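PDB 2Y7I: STM4351 from Salmonella enterica, which binds arginine with high specificity as a periplasmic solute-binding protein of family 3, probably for delivery to a transport system. Local coordinates for residues Q82-Y90 / L203-K214; K64-M75 / Y186-R196. All coordinates share one frame; numbering follows the deposited sequence. Where two conformers were deposited one is given.

Interaction 1: Q82-Y90 / L203-K214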
# COMPACT_ATOMS: atom_id res chain seq x y z
N GLN A 82 1.54 -20.86 -15.81
CA GLN A 82 2.05 -21.92 -14.95
C GLN A 82 1.51 -21.87 -13.54
O GLN A 82 1.34 -22.91 -12.90
CB GLN A 82 3.58 -21.86 -14.90
CG GLN A 82 4.24 -21.75 -16.25
CD GLN A 82 5.74 -21.63 -16.17
OE1 GLN A 82 6.27 -20.89 -15.33
NE2 GLN A 82 6.44 -22.35 -17.04
N VAL A 83 1.26 -20.66 -13.05
CA VAL A 83 0.84 -20.44 -11.65
C VAL A 83 -0.27 -19.38 -11.56
O VAL A 83 -0.52 -18.67 -12.53
CB VAL A 83 2.02 -19.96 -10.75
CG1 VAL A 83 3.16 -20.97 -10.73
CG2 VAL A 83 2.52 -18.59 -11.18
N SER A 84 -0.88 -19.28 -10.39
CA SER A 84 -1.81 -18.19 -10.10
C SER A 84 -1.09 -17.12 -9.26
O SER A 84 -0.45 -17.45 -8.27
CB SER A 84 -3.02 -18.71 -9.33
OG SER A 84 -3.78 -19.57 -10.15
N PHE A 85 -1.20 -15.86 -9.67
CA PHE A 85 -0.65 -14.77 -8.87
C PHE A 85 -1.71 -14.01 -8.08
O PHE A 85 -2.86 -13.90 -8.49
CB PHE A 85 0.08 -13.76 -9.75
CG PHE A 85 1.43 -14.22 -10.24
CD1 PHE A 85 2.54 -14.19 -9.40
CD2 PHE A 85 1.59 -14.65 -11.55
CE1 PHE A 85 3.80 -14.60 -9.86
CE2 PHE A 85 2.84 -15.05 -12.02
CZ PHE A 85 3.95 -15.03 -11.18
N SER A 86 -1.28 -13.50 -6.93
CA SER A 86 -2.02 -12.49 -6.20
C SER A 86 -2.05 -11.19 -7.00
O SER A 86 -1.41 -11.06 -8.04
CB SER A 86 -1.33 -12.20 -4.86
OG SER A 86 -0.04 -11.62 -5.07
N GLN A 87 -2.83 -10.24 -6.48
CA GLN A 87 -2.74 -8.84 -6.88
C GLN A 87 -1.27 -8.41 -6.77
O GLN A 87 -0.51 -9.00 -5.99
CB GLN A 87 -3.60 -8.00 -5.93
CG GLN A 87 -3.11 -8.08 -4.46
CD GLN A 87 -3.91 -7.21 -3.53
OE1 GLN A 87 -3.63 -6.02 -3.39
NE2 GLN A 87 -4.90 -7.80 -2.88
N PRO A 88 -0.87 -7.38 -7.53
CA PRO A 88 0.49 -6.90 -7.34
C PRO A 88 0.69 -6.41 -5.90
O PRO A 88 -0.22 -5.81 -5.33
CB PRO A 88 0.59 -5.72 -8.32
CG PRO A 88 -0.82 -5.31 -8.58
CD PRO A 88 -1.61 -6.58 -8.51
N TYR A 89 1.84 -6.70 -5.31
CA TYR A 89 2.14 -6.14 -3.99
C TYR A 89 3.17 -5.01 -4.10
O TYR A 89 3.28 -4.20 -3.18
CB TYR A 89 2.53 -7.20 -2.95
CG TYR A 89 3.85 -7.90 -3.22
CD1 TYR A 89 5.06 -7.39 -2.73
CD2 TYR A 89 3.89 -9.08 -3.96
CE1 TYR A 89 6.27 -8.04 -2.98
CE2 TYR A 89 5.10 -9.72 -4.23
CZ TYR A 89 6.28 -9.20 -3.74
OH TYR A 89 7.47 -9.85 -4.01
N TYR A 90 3.88 -4.94 -5.21
CA TYR A 90 4.87 -3.89 -5.46
C TYR A 90 5.07 -3.79 -6.96
O TYR A 90 4.80 -4.74 -7.68
CB TYR A 90 6.20 -4.20 -4.75
CG TYR A 90 7.16 -3.03 -4.71
CD1 TYR A 90 6.90 -1.90 -3.94
CD2 TYR A 90 8.34 -3.06 -5.45
CE1 TYR A 90 7.80 -0.82 -3.90
CE2 TYR A 90 9.24 -2.01 -5.42
CZ TYR A 90 8.97 -0.90 -4.65
OH TYR A 90 9.86 0.15 -4.63
N LEU A 203 -5.45 -18.50 -2.45
CA LEU A 203 -5.16 -17.26 -3.18
C LEU A 203 -6.02 -16.10 -2.68
O LEU A 203 -5.52 -15.00 -2.45
CB LEU A 203 -5.35 -17.46 -4.68
CG LEU A 203 -5.14 -16.24 -5.58
CD1 LEU A 203 -3.68 -15.83 -5.58
CD2 LEU A 203 -5.60 -16.59 -6.98
N GLN A 204 -7.32 -16.35 -2.50
CA GLN A 204 -8.23 -15.29 -2.04
C GLN A 204 -7.99 -14.87 -0.59
O GLN A 204 -8.22 -13.71 -0.23
CB GLN A 204 -9.70 -15.65 -2.30
CG GLN A 204 -10.09 -15.80 -3.79
CD GLN A 204 -9.29 -14.92 -4.77
OE1 GLN A 204 -9.03 -13.73 -4.51
NE2 GLN A 204 -8.89 -15.51 -5.89
N GLU A 205 -7.52 -15.80 0.24
CA GLU A 205 -7.11 -15.47 1.60
C GLU A 205 -5.92 -14.52 1.55
O GLU A 205 -5.87 -13.53 2.29
CB GLU A 205 -6.68 -16.71 2.35
CG GLU A 205 -7.78 -17.47 3.01
CD GLU A 205 -7.21 -18.46 4.01
OE1 GLU A 205 -6.77 -19.54 3.58
OE2 GLU A 205 -7.16 -18.13 5.21
N ILE A 206 -4.96 -14.84 0.68
CA ILE A 206 -3.76 -14.03 0.48
C ILE A 206 -4.12 -12.64 -0.04
O ILE A 206 -3.60 -11.63 0.45
CB ILE A 206 -2.76 -14.72 -0.47
CG1 ILE A 206 -2.03 -15.86 0.26
CG2 ILE A 206 -1.73 -13.72 -1.02
CD1 ILE A 206 -1.26 -16.77 -0.67
N ASN A 207 -5.01 -12.58 -1.03
CA ASN A 207 -5.50 -11.29 -1.54
C ASN A 207 -6.21 -10.44 -0.48
O ASN A 207 -5.98 -9.24 -0.39
CB ASN A 207 -6.40 -11.48 -2.76
CG ASN A 207 -5.60 -11.59 -4.05
OD1 ASN A 207 -4.54 -10.97 -4.18
ND2 ASN A 207 -6.08 -12.38 -4.99
N ALA A 208 -7.07 -11.08 0.31
CA ALA A 208 -7.78 -10.37 1.37
C ALA A 208 -6.77 -9.81 2.39
O ALA A 208 -6.95 -8.70 2.88
CB ALA A 208 -8.79 -11.27 2.05
N ALA A 209 -5.72 -10.57 2.67
CA ALA A 209 -4.66 -10.14 3.59
C ALA A 209 -3.82 -8.99 3.00
O ALA A 209 -3.53 -8.01 3.69
CB ALA A 209 -3.78 -11.31 3.98
N LEU A 210 -3.45 -9.12 1.72
CA LEU A 210 -2.72 -8.06 1.01
C LEU A 210 -3.49 -6.73 0.95
O LEU A 210 -2.90 -5.65 1.10
CB LEU A 210 -2.31 -8.51 -0.40
CG LEU A 210 -1.05 -9.36 -0.55
CD1 LEU A 210 -0.91 -9.88 -1.95
CD2 LEU A 210 0.21 -8.57 -0.14
N ASP A 211 -4.81 -6.81 0.75
CA ASP A 211 -5.67 -5.62 0.77
C ASP A 211 -5.47 -4.84 2.07
O ASP A 211 -5.35 -3.61 2.06
CB ASP A 211 -7.16 -5.99 0.67
CG ASP A 211 -7.56 -6.40 -0.72
OD1 ASP A 211 -6.72 -6.31 -1.64
OD2 ASP A 211 -8.71 -6.81 -0.91
N LYS A 212 -5.45 -5.57 3.18
CA LYS A 212 -5.21 -4.98 4.48
C LYS A 212 -3.76 -4.51 4.67
O LYS A 212 -3.55 -3.38 5.10
CB LYS A 212 -5.63 -5.94 5.60
CG LYS A 212 -7.13 -6.11 5.69
CD LYS A 212 -7.51 -7.19 6.71
CE LYS A 212 -9.01 -7.32 6.81
NZ LYS A 212 -9.40 -8.66 7.36
N VAL A 213 -2.79 -5.36 4.34
CA VAL A 213 -1.37 -5.00 4.51
C VAL A 213 -1.02 -3.76 3.69
O VAL A 213 -0.36 -2.85 4.19
CB VAL A 213 -0.41 -6.18 4.16
CG1 VAL A 213 1.05 -5.71 4.12
CG2 VAL A 213 -0.57 -7.32 5.18
N LYS A 214 -1.48 -3.72 2.44
CA LYS A 214 -1.17 -2.59 1.54
C LYS A 214 -1.82 -1.27 1.97
O LYS A 214 -1.35 -0.19 1.56
CB LYS A 214 -1.50 -2.94 0.09
CG LYS A 214 -0.57 -3.99 -0.50
CD LYS A 214 -1.12 -4.59 -1.79
CE LYS A 214 -1.16 -3.55 -2.92
NZ LYS A 214 -1.94 -4.06 -4.08
O HOH W 1 -5.20 -12.57 -7.83
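Ser86 and Asn207 bring the backbones together, their CA atoms 5.9 Å apart, where the chain leaving the short strand 84-85 runs along one side of helix 200-214; the CA atoms of Tyr89 and Leu210 are 7.2 Å apart. Gln87 N donates to Asn207 OD1 at 3.0 Å, nearly straight (169°) and on a lone pair in the carbonyl plane. Asn207 ND2 holds a water that donates to Phe85 O, so one amide engages the backbone once directly and once through a water. The Gln87 side chain, CG wedged between backbone N and carbonyl carbon (chi1 61°) and extended beyond, slides past Leu210 with its amide against CB. Gln87 NE2 gives a 2.7 Å bond to Asp211 OD1, met from above the carboxylate plane, while Gln87 OE1 takes Lys214 NZ, also at 2.7 Å. Bent at chi3, Lys214 reaches Pro88 O with the same NZ. The Leu203 methyl CD1 rests against the backbone at Phe85 O and Ser86 N; Leu210 CD2 makes an apolar contact with Tyr89 CB at 3.9 Å. Lys214 NZ also bonds Asp211 O of the second subunit, placing this end at the dimer interface. Leu210 packs on Val39 of helix 31-42 and Ile206 on Val195 of strand 194-195.

Interaction 2: K64-M75 / Y186-R196. With ZN (zinc ion), chain E; ARG (arginine), chain C.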
# COMPACT_ATOMS: atom_id res chain seq x y z
N LYS A 64 4.07 -29.09 -5.46
CA LYS A 64 3.51 -29.01 -4.09
C LYS A 64 4.54 -28.99 -2.95
O LYS A 64 4.20 -29.33 -1.82
CB LYS A 64 2.49 -30.12 -3.83
CG LYS A 64 1.23 -30.01 -4.64
CD LYS A 64 0.11 -30.85 -4.05
CE LYS A 64 -1.12 -30.76 -4.93
NZ LYS A 64 -0.80 -31.13 -6.34
N LYS A 65 5.77 -28.59 -3.25
CA LYS A 65 6.82 -28.52 -2.24
C LYS A 65 6.56 -27.40 -1.23
O LYS A 65 7.00 -27.47 -0.08
CB LYS A 65 8.19 -28.36 -2.91
CG LYS A 65 9.36 -28.38 -1.96
CD LYS A 65 10.67 -28.06 -2.66
CE LYS A 65 11.84 -28.29 -1.73
NZ LYS A 65 13.11 -27.94 -2.41
N PHE A 66 5.86 -26.36 -1.66
CA PHE A 66 5.40 -25.31 -0.76
C PHE A 66 4.06 -24.73 -1.22
O PHE A 66 3.57 -25.06 -2.29
CB PHE A 66 6.46 -24.21 -0.53
CG PHE A 66 7.50 -24.09 -1.61
CD1 PHE A 66 7.19 -23.53 -2.85
CD2 PHE A 66 8.81 -24.50 -1.37
CE1 PHE A 66 8.17 -23.40 -3.84
CE2 PHE A 66 9.80 -24.37 -2.36
CZ PHE A 66 9.47 -23.82 -3.59
N ASP A 67 3.47 -23.89 -0.38
CA ASP A 67 2.14 -23.34 -0.63
C ASP A 67 2.18 -22.12 -1.54
O ASP A 67 1.24 -21.88 -2.30
CB ASP A 67 1.49 -22.95 0.69
CG ASP A 67 1.38 -24.10 1.63
OD1 ASP A 67 0.75 -25.12 1.25
OD2 ASP A 67 1.96 -24.02 2.74
N ALA A 68 3.26 -21.36 -1.46
CA ALA A 68 3.34 -20.08 -2.14
C ALA A 68 4.79 -19.71 -2.42
O ALA A 68 5.71 -20.25 -1.82
CB ALA A 68 2.65 -18.98 -1.32
N VAL A 69 4.98 -18.80 -3.37
CA VAL A 69 6.30 -18.31 -3.73
C VAL A 69 6.27 -16.80 -3.64
O VAL A 69 5.34 -16.16 -4.16
CB VAL A 69 6.71 -18.77 -5.16
CG1 VAL A 69 7.84 -17.93 -5.72
CG2 VAL A 69 7.12 -20.24 -5.15
N ILE A 70 7.26 -16.23 -2.96
CA ILE A 70 7.51 -14.80 -3.01
C ILE A 70 9.01 -14.60 -3.24
O ILE A 70 9.84 -15.14 -2.49
CB ILE A 70 6.95 -14.06 -1.75
CG1 ILE A 70 6.86 -12.55 -1.98
CG2 ILE A 70 7.75 -14.42 -0.46
CD1 ILE A 70 6.21 -11.76 -0.81
N ALA A 71 9.37 -13.87 -4.30
CA ALA A 71 10.78 -13.77 -4.69
C ALA A 71 11.10 -12.65 -5.68
O ALA A 71 11.81 -12.87 -6.67
CB ALA A 71 11.28 -15.13 -5.26
N GLY A 72 10.57 -11.46 -5.42
CA GLY A 72 10.72 -10.34 -6.34
C GLY A 72 10.28 -10.73 -7.74
O GLY A 72 10.87 -10.30 -8.72
N MET A 73 9.21 -11.52 -7.83
CA MET A 73 8.83 -12.19 -9.07
C MET A 73 7.76 -11.43 -9.86
O MET A 73 6.61 -11.32 -9.42
CB MET A 73 8.33 -13.62 -8.76
CG MET A 73 7.86 -14.42 -9.99
SD MET A 73 7.30 -16.11 -9.62
CE MET A 73 8.91 -16.91 -9.33
N ASP A 74 8.15 -10.89 -11.02
CA ASP A 74 7.24 -10.20 -11.94
C ASP A 74 6.17 -11.17 -12.41
O ASP A 74 6.46 -12.32 -12.75
CB ASP A 74 8.00 -9.69 -13.18
CG ASP A 74 8.94 -8.53 -12.89
OD1 ASP A 74 9.38 -8.35 -11.73
OD2 ASP A 74 9.25 -7.77 -13.85
N MET A 75 4.93 -10.68 -12.46
CA MET A 75 3.79 -11.48 -12.93
C MET A 75 3.72 -11.49 -14.45
O MET A 75 2.86 -10.84 -15.04
CB MET A 75 2.49 -10.93 -12.35
CG MET A 75 2.47 -10.88 -10.82
SD MET A 75 0.98 -10.11 -10.13
CE MET A 75 1.08 -8.46 -10.79
N TYR A 186 8.38 -7.13 -21.63
CA TYR A 186 9.24 -7.84 -20.69
C TYR A 186 9.14 -7.31 -19.26
O TYR A 186 9.24 -8.07 -18.30
CB TYR A 186 10.70 -7.79 -21.18
CG TYR A 186 10.88 -8.49 -22.50
CD1 TYR A 186 10.65 -7.82 -23.70
CD2 TYR A 186 11.22 -9.85 -22.56
CE1 TYR A 186 10.77 -8.47 -24.93
CE2 TYR A 186 11.36 -10.50 -23.78
CZ TYR A 186 11.13 -9.80 -24.96
OH TYR A 186 11.25 -10.45 -26.17
N TYR A 187 8.93 -6.00 -19.12
CA TYR A 187 9.05 -5.32 -17.83
C TYR A 187 7.81 -4.51 -17.47
O TYR A 187 7.04 -4.16 -18.34
CB TYR A 187 10.28 -4.40 -17.85
CG TYR A 187 11.59 -5.17 -17.93
CD1 TYR A 187 12.01 -5.97 -16.87
CD2 TYR A 187 12.40 -5.10 -19.06
CE1 TYR A 187 13.20 -6.69 -16.92
CE2 TYR A 187 13.59 -5.82 -19.14
CZ TYR A 187 13.99 -6.61 -18.06
OH TYR A 187 15.16 -7.33 -18.10
N GLY A 188 7.63 -4.21 -16.19
CA GLY A 188 6.51 -3.39 -15.75
C GLY A 188 5.33 -4.16 -15.19
O GLY A 188 4.36 -3.55 -14.73
N LYS A 189 5.38 -5.49 -15.26
CA LYS A 189 4.38 -6.32 -14.58
C LYS A 189 4.72 -6.28 -13.10
O LYS A 189 5.89 -6.36 -12.72
CB LYS A 189 4.38 -7.76 -15.12
CG LYS A 189 3.86 -7.91 -16.57
CD LYS A 189 2.36 -7.60 -16.66
CE LYS A 189 1.84 -7.72 -18.09
NZ LYS A 189 0.35 -7.62 -18.12
N GLY A 190 3.71 -6.14 -12.26
CA GLY A 190 3.95 -5.98 -10.82
C GLY A 190 4.52 -7.23 -10.19
O GLY A 190 4.53 -8.29 -10.82
N LEU A 191 5.01 -7.11 -8.96
CA LEU A 191 5.46 -8.28 -8.22
C LEU A 191 4.25 -8.97 -7.62
O LEU A 191 3.33 -8.30 -7.14
CB LEU A 191 6.44 -7.90 -7.12
CG LEU A 191 7.69 -7.11 -7.52
CD1 LEU A 191 8.57 -6.94 -6.30
CD2 LEU A 191 8.44 -7.82 -8.66
N GLY A 192 4.25 -10.30 -7.65
CA GLY A 192 3.11 -11.07 -7.15
C GLY A 192 3.55 -12.21 -6.26
O GLY A 192 4.71 -12.63 -6.30
N ILE A 193 2.63 -12.67 -5.43
CA ILE A 193 2.81 -13.91 -4.68
C ILE A 193 2.17 -15.02 -5.50
O ILE A 193 1.02 -14.90 -5.89
CB ILE A 193 2.17 -13.83 -3.27
CG1 ILE A 193 2.94 -12.83 -2.40
CG2 ILE A 193 2.17 -15.22 -2.61
CD1 ILE A 193 2.32 -12.57 -1.02
N ALA A 194 2.92 -16.09 -5.77
CA ALA A 194 2.43 -17.18 -6.62
C ALA A 194 1.93 -18.36 -5.80
O ALA A 194 2.52 -18.72 -4.78
CB ALA A 194 3.51 -17.63 -7.60
N VAL A 195 0.82 -18.93 -6.25
CA VAL A 195 0.30 -20.19 -5.70
C VAL A 195 -0.02 -21.09 -6.89
O VAL A 195 -0.07 -20.62 -8.03
CB VAL A 195 -0.93 -19.97 -4.77
CG1 VAL A 195 -0.69 -18.77 -3.84
CG2 VAL A 195 -2.21 -19.75 -5.58
N ARG A 196 -0.22 -22.38 -6.63
CA ARG A 196 -0.64 -23.32 -7.66
C ARG A 196 -1.98 -22.94 -8.28
O ARG A 196 -2.84 -22.36 -7.61
CB ARG A 196 -0.76 -24.73 -7.08
CG ARG A 196 0.53 -25.49 -7.06
CD ARG A 196 0.31 -26.93 -6.56
NE ARG A 196 -0.34 -27.00 -5.25
CZ ARG A 196 0.20 -26.58 -4.09
NH1 ARG A 196 1.41 -26.02 -4.04
NH2 ARG A 196 -0.50 -26.72 -2.97
ZN ZN E . 2.33 -25.86 3.57
N ARG C . 12.31 -9.50 -11.09
CA ARG C . 13.05 -10.49 -11.92
C ARG C . 12.09 -11.56 -12.43
O ARG C . 12.51 -12.49 -13.11
CB ARG C . 14.20 -11.15 -11.11
CG ARG C . 13.74 -11.79 -9.79
CD ARG C . 14.87 -12.55 -9.09
NE ARG C . 14.49 -12.84 -7.71
CZ ARG C . 15.23 -13.52 -6.83
NH1 ARG C . 16.43 -14.01 -7.18
NH2 ARG C . 14.78 -13.71 -5.61
OXT ARG C . 10.88 -11.52 -12.16
O HOH W 2 -0.23 -23.43 -3.90
O HOH W 3 7.28 -12.20 -5.67
O HOH W 4 9.48 -5.06 -14.35
O HOH W 5 7.57 -7.70 -16.01
O HOH W 6 3.45 -26.98 2.11
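Lys64, at the Schellman end of the preceding helix, lays CG over one face of the Arg196 guanidinium, 3.4 Å from Arg196 NE, the two side chains crossing at about a right angle. At the guanidinium edge Arg196 NH1 donates to Phe66 O (2.9 Å), the oxygen lying in the group's plane; the Arg196 chain, bent at chi3 (-55°), turns the guanidinium there, and NH1 also bonds Leu61 O. Asp67 OD2 binds zinc at 2.1 Å together with His9 and a water, while its backbone O reaches Arg196 N through another water. Val69 and Ala194 form an antiparallel hydrogen-bonded pair, flanked by Ala68 CB on Ile193 CG2; the side chains of Ile70 and Ile193 cross obliquely, CD1 of Ile70 3.8 Å from CG1 of Ile193. The register then shifts by two residues, and a water bridges Ala71 N, Met73 N and Gly192 O. Here the chain serves the ligand: Ala71 O accepts arginine NE and Gly72 O its amino N. Met73 O takes Gly192 N. Asp74 N donates to OXT of the bound arginine (3.0 Å), Asp74 OD1 accepts the ligand N at 3.2 Å, and OD2 is gripped by two waters tied to 186-189. Met75 N bonds Gly190 O, and the Met75 side chain lies along Gly190 and Gly192. Strand 68-69 edges the parallel sheet beside strand 7-12; strand 194-195 pairs with 84-85, and Ala194 packs on Leu61 of helix 57-62.

Overall arrangement
Interactions 1 and 2 have centres about 10 Å apart, and residues 82-90 of interaction 1 run beside 186-196 of interaction 2. Strand 84-85 pairs antiparallel with strand 194-195, Ser84 O lying 2.8 Å from Val195 N, and farther along Tyr90 O approaches Leu191 N to 2.7 Å, both probable hydrogen bonds. Ser86 OG adds a bond to Ile193 N, and Met75 SD packs against Ser86 O. Residues 82-90 thus lie between the helix of interaction 1 and the ladders of interaction 2. Arginine is held directly by interaction 2, whereas in interaction 1 the Phe85 side chain stays about 8 Å from it; Ile206 of interaction 1 lies about 7 Å, side chain to side chain, from the zinc ligand Asp67 of interaction 2.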